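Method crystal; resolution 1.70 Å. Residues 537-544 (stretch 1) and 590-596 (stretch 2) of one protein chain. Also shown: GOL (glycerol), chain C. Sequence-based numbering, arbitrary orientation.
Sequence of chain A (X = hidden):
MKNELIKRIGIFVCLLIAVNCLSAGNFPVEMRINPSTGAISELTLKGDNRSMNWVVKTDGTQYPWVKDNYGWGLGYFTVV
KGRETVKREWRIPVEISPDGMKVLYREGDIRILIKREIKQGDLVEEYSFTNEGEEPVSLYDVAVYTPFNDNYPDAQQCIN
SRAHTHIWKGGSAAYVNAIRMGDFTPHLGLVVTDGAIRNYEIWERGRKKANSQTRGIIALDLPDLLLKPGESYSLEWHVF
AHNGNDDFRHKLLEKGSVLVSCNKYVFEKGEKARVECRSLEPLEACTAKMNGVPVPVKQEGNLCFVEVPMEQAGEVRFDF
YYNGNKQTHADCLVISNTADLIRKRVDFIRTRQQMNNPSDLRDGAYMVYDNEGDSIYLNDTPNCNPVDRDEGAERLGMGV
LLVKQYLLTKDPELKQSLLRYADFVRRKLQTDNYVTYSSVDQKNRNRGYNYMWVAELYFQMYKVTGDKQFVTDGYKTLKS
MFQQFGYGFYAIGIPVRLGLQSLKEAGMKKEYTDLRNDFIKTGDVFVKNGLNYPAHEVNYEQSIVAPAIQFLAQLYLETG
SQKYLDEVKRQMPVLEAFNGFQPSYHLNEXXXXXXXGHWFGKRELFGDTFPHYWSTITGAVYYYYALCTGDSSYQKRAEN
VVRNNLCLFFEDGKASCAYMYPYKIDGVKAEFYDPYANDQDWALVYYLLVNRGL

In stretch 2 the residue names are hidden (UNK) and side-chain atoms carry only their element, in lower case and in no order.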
ATOM      1  N   GLU A 537       8.579 -14.290  -1.875  1.00 33.84           N
ATOM      2  CA  GLU A 537       8.354 -13.935  -3.268  1.00 34.07           C
ATOM      3  C   GLU A 537       8.818 -12.490  -3.538  1.00 32.79           C
ATOM      4  O   GLU A 537       9.070 -12.103  -4.681  1.00 35.43           O
ATOM      5  CB  GLU A 537       6.886 -14.213  -3.624  1.00 35.39           C
ATOM      6  CG  GLU A 537       6.618 -15.728  -3.557  1.00 37.97           C
ATOM      7  CD  GLU A 537       5.165 -16.154  -3.723  1.00 38.92           C
ATOM      8  OE1 GLU A 537       4.265 -15.281  -3.735  1.00 37.22           O
ATOM      9  OE2 GLU A 537       4.934 -17.389  -3.816  1.00 37.71           O
ATOM     10  N   VAL A 538       8.946 -11.713  -2.465  1.00 29.46           N
ATOM     11  CA  VAL A 538       9.651 -10.431  -2.465  1.00 28.85           C
ATOM     12  C   VAL A 538      10.674 -10.573  -1.342  1.00 29.21           C
ATOM     13  O   VAL A 538      10.450 -11.341  -0.408  1.00 28.27           O
ATOM     14  CB  VAL A 538       8.668  -9.265  -2.199  1.00 29.28           C
ATOM     15  CG1 VAL A 538       9.333  -7.903  -2.373  1.00 30.38           C
ATOM     16  CG2 VAL A 538       7.442  -9.373  -3.108  1.00 28.06           C
ATOM     17  N   ASN A 539      11.794  -9.853  -1.422  1.00 28.87           N
ATOM     18  CA  ASN A 539      12.900 -10.053  -0.463  1.00 28.63           C
ATOM     19  C   ASN A 539      12.572  -9.587   0.939  1.00 27.95           C
ATOM     20  O   ASN A 539      13.036 -10.162   1.918  1.00 27.72           O
ATOM     21  CB  ASN A 539      14.193  -9.346  -0.918  1.00 29.21           C
ATOM     22  CG  ASN A 539      14.737  -9.870  -2.237  1.00 30.00           C
ATOM     23  OD1 ASN A 539      15.426  -9.125  -2.977  1.00 30.89           O
ATOM     24  ND2 ASN A 539      14.425 -11.120  -2.566  1.00 26.62           N
ATOM     25  N   TYR A 540      11.791  -8.516   1.023  1.00 25.38           N
ATOM     26  CA  TYR A 540      11.327  -8.008   2.286  1.00 23.06           C
ATOM     27  C   TYR A 540      10.069  -7.263   1.944  1.00 21.72           C
ATOM     28  O   TYR A 540      10.073  -6.517   0.985  1.00 22.88           O
ATOM     29  CB  TYR A 540      12.372  -7.056   2.877  1.00 23.07           C
ATOM     30  CG  TYR A 540      11.941  -6.378   4.140  1.00 21.78           C
ATOM     31  CD1 TYR A 540      11.993  -7.040   5.363  1.00 22.76           C
ATOM     32  CD2 TYR A 540      11.454  -5.060   4.122  1.00 21.78           C
ATOM     33  CE1 TYR A 540      11.569  -6.428   6.532  1.00 22.29           C
ATOM     34  CE2 TYR A 540      11.045  -4.432   5.292  1.00 21.14           C
ATOM     35  CZ  TYR A 540      11.095  -5.126   6.490  1.00 23.11           C
ATOM     36  OH  TYR A 540      10.692  -4.513   7.651  1.00 22.91           O
ATOM     37  N   GLU A 541       9.012  -7.431   2.728  1.00 21.17           N
ATOM     38  CA  GLU A 541       7.746  -6.729   2.442  1.00 21.58           C
ATOM     39  C   GLU A 541       6.737  -6.888   3.552  1.00 20.56           C
ATOM     40  O   GLU A 541       6.884  -7.722   4.455  1.00 19.66           O
ATOM     41  CB  GLU A 541       7.128  -7.244   1.139  1.00 23.44           C
ATOM     42  CG  GLU A 541       6.893  -8.752   1.132  1.00 24.77           C
ATOM     43  CD  GLU A 541       5.598  -9.143   0.432  1.00 27.85           C
ATOM     44  OE1 GLU A 541       4.554  -8.492   0.736  1.00 28.77           O
ATOM     45  OE2 GLU A 541       5.599 -10.098  -0.388  1.00 25.89           O
ATOM     46  N   GLN A 542       5.665  -6.109   3.449  1.00 19.21           N
ATOM     47  CA  GLN A 542       4.624  -6.141   4.439  1.00 18.77           C
ATOM     48  C   GLN A 542       3.925  -7.494   4.586  1.00 19.10           C
ATOM     49  O   GLN A 542       3.500  -7.832   5.703  1.00 19.98           O
ATOM     50  CB  GLN A 542       3.617  -5.013   4.175  1.00 18.83           C
ATOM     51  CG  GLN A 542       2.384  -5.025   5.086  1.00 16.90           C
ATOM     52  CD  GLN A 542       1.203  -5.714   4.455  1.00 17.33           C
ATOM     53  OE1 GLN A 542       1.264  -6.166   3.326  1.00 16.43           O
ATOM     54  NE2 GLN A 542       0.103  -5.782   5.194  1.00 16.83           N
ATOM     55  N   SER A 543       3.797  -8.263   3.512  1.00 20.29           N
ATOM     56  CA  SER A 543       3.164  -9.578   3.636  1.00 22.30           C
ATOM     57  C   SER A 543       4.143 -10.721   3.982  1.00 23.28           C
ATOM     58  O   SER A 543       3.792 -11.888   3.846  1.00 24.41           O
ATOM     59  CB  SER A 543       2.263  -9.914   2.438  1.00 23.37           C
ATOM     60  OG  SER A 543       2.993 -10.233   1.267  1.00 27.09           O
ATOM     61  N   ILE A 544       5.354 -10.369   4.422  1.00 23.15           N
ATOM     62  CA  ILE A 544       6.189 -11.249   5.281  1.00 23.57           C
ATOM     63  C   ILE A 544       6.084 -10.833   6.744  1.00 22.09           C
ATOM     64  O   ILE A 544       5.824 -11.656   7.618  1.00 21.02           O
ATOM     65  CB  ILE A 544       7.672 -11.206   4.830  1.00 24.54           C
ATOM     66  CG1 ILE A 544       7.780 -11.757   3.410  1.00 25.57           C
ATOM     67  CG2 ILE A 544       8.571 -11.953   5.827  1.00 25.73           C
ATOM     68  CD1 ILE A 544       9.105 -11.436   2.742  1.00 27.28           C
ATOM     69  N   UNK A 590      -2.543   2.336   5.081  1.00 13.06           N
ATOM     70  CA  UNK A 590      -2.485   1.346   4.025  1.00 13.51           C
ATOM     71  C   UNK A 590      -1.027   1.089   3.668  1.00 13.86           C
ATOM     72  O   UNK A 590      -0.318   1.954   3.151  1.00 14.52           O
ATOM     73  c   UNK A 590      -3.243   1.835   2.778  1.00 13.07           C
ATOM     74  c   UNK A 590      -4.727   2.099   3.109  1.00 13.70           C
ATOM     75  c   UNK A 590      -3.129   0.844   1.632  1.00 13.27           C
ATOM     76  N   UNK A 591      -0.597  -0.146   3.855  1.00 14.16           N
ATOM     77  CA  UNK A 591       0.792  -0.481   3.624  1.00 13.75           C
ATOM     78  C   UNK A 591       1.273  -0.227   2.197  1.00 14.18           C
ATOM     79  O   UNK A 591       0.587  -0.551   1.208  1.00 13.47           O
ATOM     80  c   UNK A 591       1.015  -1.930   3.973  1.00 14.30           C
ATOM     81  N   UNK A 592       2.510   0.258   2.104  1.00 14.13           N
ATOM     82  CA  UNK A 592       3.180   0.361   0.840  1.00 15.54           C
ATOM     83  C   UNK A 592       3.317  -1.031   0.240  1.00 14.88           C
ATOM     84  O   UNK A 592       3.878  -1.930   0.857  1.00 14.47           O
ATOM     85  c   UNK A 592       4.519   2.420   1.458  1.00 16.29           C
ATOM     86  c   UNK A 592       4.584   0.964   0.969  1.00 16.23           C
ATOM     87  c   UNK A 592       5.851   2.924   1.976  1.00 17.60           C
ATOM     88  c   UNK A 592       5.313   0.882  -0.385  1.00 16.08           C
ATOM     89  N   UNK A 593       2.743  -1.187  -0.941  1.00 14.45           N
ATOM     90  CA  UNK A 593       2.867  -2.368  -1.790  1.00 15.03           C
ATOM     91  C   UNK A 593       2.897  -1.833  -3.215  1.00 15.93           C
ATOM     92  O   UNK A 593       2.261  -0.818  -3.522  1.00 16.30           O
ATOM     93  n   UNK A 593       2.129  -7.014   0.538  1.00 18.23           N
ATOM     94  c   UNK A 593       0.387  -4.782   0.109  1.00 17.12           C
ATOM     95  c   UNK A 593       1.700  -3.334  -1.578  1.00 15.21           C
ATOM     96  n   UNK A 593       0.547  -5.930  -0.769  1.00 18.51           N
ATOM     97  n   UNK A 593       1.522  -7.881  -1.476  1.00 17.54           N
ATOM     98  c   UNK A 593       1.404  -6.940  -0.567  1.00 17.39           C
ATOM     99  c   UNK A 593       1.511  -3.756  -0.125  1.00 16.23           C
ATOM    100  N   UNK A 594       3.663  -2.457  -4.089  1.00 15.51           N
ATOM    101  CA  UNK A 594       3.943  -1.845  -5.397  1.00 16.11           C
ATOM    102  C   UNK A 594       4.291  -2.812  -6.532  1.00 16.25           C
ATOM    103  O   UNK A 594       4.918  -2.430  -7.520  1.00 16.23           O
ATOM    104  n   UNK A 594       7.143  -2.101  -5.360  1.00 16.46           N
ATOM    105  c   UNK A 594       6.932  -0.911  -3.537  1.00 16.59           C
ATOM    106  c   UNK A 594       6.313  -1.212  -4.696  1.00 16.21           C
ATOM    107  c   UNK A 594       8.217  -2.313  -4.624  1.00 15.86           C
ATOM    108  c   UNK A 594       5.000  -0.745  -5.256  1.00 16.62           C
ATOM    109  n   UNK A 594       8.132  -1.582  -3.529  1.00 16.03           N
ATOM    110  N   UNK A 595       3.793  -4.038  -6.452  1.00 17.04           N
ATOM    111  CA  UNK A 595       4.060  -5.044  -7.500  1.00 17.30           C
ATOM    112  C   UNK A 595       2.875  -5.900  -7.961  1.00 18.50           C
ATOM    113  O   UNK A 595       2.958  -6.541  -9.011  1.00 17.83           O
ATOM    114  c   UNK A 595       4.229  -7.744  -5.510  1.00 17.57           C
ATOM    115  n   UNK A 595       4.108  -7.964  -4.163  1.00 17.90           N
ATOM    116  c   UNK A 595       5.440  -5.544  -1.749  1.00 17.29           C
ATOM    117  c   UNK A 595       4.804  -6.685  -2.134  1.00 16.97           C
ATOM    118  c   UNK A 595       5.975  -4.656  -2.682  1.00 17.37           C
ATOM    119  c   UNK A 595       4.897  -6.574  -5.728  1.00 17.08           C
ATOM    120  c   UNK A 595       4.675  -6.916  -3.491  1.00 17.79           C
ATOM    121  c   UNK A 595       5.862  -4.893  -4.023  1.00 16.99           C
ATOM    122  c   UNK A 595       5.201  -6.038  -4.450  1.00 17.62           C
ATOM    123  c   UNK A 595       5.205  -5.955  -7.017  1.00 17.32           C
ATOM    124  N   UNK A 596       1.762  -5.906  -7.233  1.00 18.80           N
ATOM    125  CA  UNK A 596       0.707  -6.875  -7.535  1.00 19.23           C
ATOM    126  C   UNK A 596      -0.064  -6.580  -8.805  1.00 19.30           C
ATOM    127  O   UNK A 596      -0.650  -7.496  -9.379  1.00 19.99           O
ATOM    128  c   UNK A 596      -0.235  -7.045  -6.337  1.00 19.70           C
ATOM    129  o   UNK A 596       0.748  -8.943  -5.386  1.00 21.70           O
ATOM    130  c   UNK A 596       0.437  -7.746  -5.190  1.00 20.42           C
ATOM    131  o   UNK A 596       0.699  -7.113  -4.130  1.00 21.50           O
TER
HETATM  132  C1  GOL C 701       2.813 -12.665  -1.739  1.00 45.90           C
HETATM  133  O1  GOL C 701       3.103 -12.750  -0.333  1.00 50.72           O
HETATM  134  C2  GOL C 701       2.403 -11.244  -2.141  1.00 44.25           C
HETATM  135  O2  GOL C 701       3.452 -10.255  -1.978  1.00 37.93           O
HETATM  136  C3  GOL C 701       1.891 -11.251  -3.591  1.00 40.32           C
HETATM  137  O3  GOL C 701       2.648 -10.408  -4.449  1.00 39.06           O
HETATM  138  O   HOH W   1       5.723  -4.030   1.343  1.00 17.28           O

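Position 590 carries three side-chain carbons, one bonded to CA and bearing the other two. The fork lies directly at CB, and nothing on stretch 1 is within reach. This is Val-590.

Position 591 has a single side-chain carbon, CB. It points toward stretch 1 and lies 3.6 Å from CG of Gln-542. The residue is Ala-591. Its small side chain packs against the aliphatic part of the glutamine.

Position 592 has four carbons, forked at the first, with one arm two carbons long. The end of the side chain leads away from stretch 1. This is Ile-592. Its backbone still takes part: water 1 donates to Ile-592 O (2.8 Å from the water O) and accepts from Gln-542 N (3.0 Å from the same O).

Position 593 shows three carbons, a nitrogen, and then a carbon carrying two more nitrogens. CA-to-CB points sideways, but the end of the chain comes nearer to stretch 1. One of the terminal nitrogens lies 2.8 Å from Glu-541 OE1 and 3.0 Å from Gln-542 OE1. That planar end is a guanidinium, so the residue is Arg-593. NH1 donates both hydrogen bonds, the first within a salt bridge.

Position 594 has one carbon and then a five-membered ring of three carbons and two nitrogens. It makes no contact with stretch 1. The ring is an imidazole, and the residue is His-594.

Position 595 has one carbon followed by fused five- and six-membered rings holding eight carbons and one nitrogen. Carbons of this ring system approach Val-538 and Glu-541. The indole identifies Trp-595. Val-538 CG2 sits over one face, 3.7 Å from Trp-595 CE2, in a CH-pi contact. Glu-541 OE1 lies at the ring edge, 3.4 Å from Trp-595 CZ2.

Position 596 has two carbons, the second carrying two oxygens. It does not touch stretch 1. This carboxylate is Asp-596. Asp-596 OD2 accepts from Arg-593 NH2 at 2.9 Å in a second salt bridge.

The contact combines charge pairing with apolar packing. Arg-593 is held between two carboxylates, Glu-541 across the stretches and Asp-596 within its own. Glu-541 OE1 also caps the helix start, accepting from Ser-543 N at 2.9 Å, so one oxygen links the cap to the arginine. A glycerol, probably from the crystallisation liquor, joins the two sides. GOL O2 donates to Glu-541 OE2 at 2.7 Å and accepts from Trp-595 NE1 at 3.2 Å. GOL O3 donates to Asp-596 OD1 at 2.6 Å.

Stretch 2 590-596: VAIRHWD
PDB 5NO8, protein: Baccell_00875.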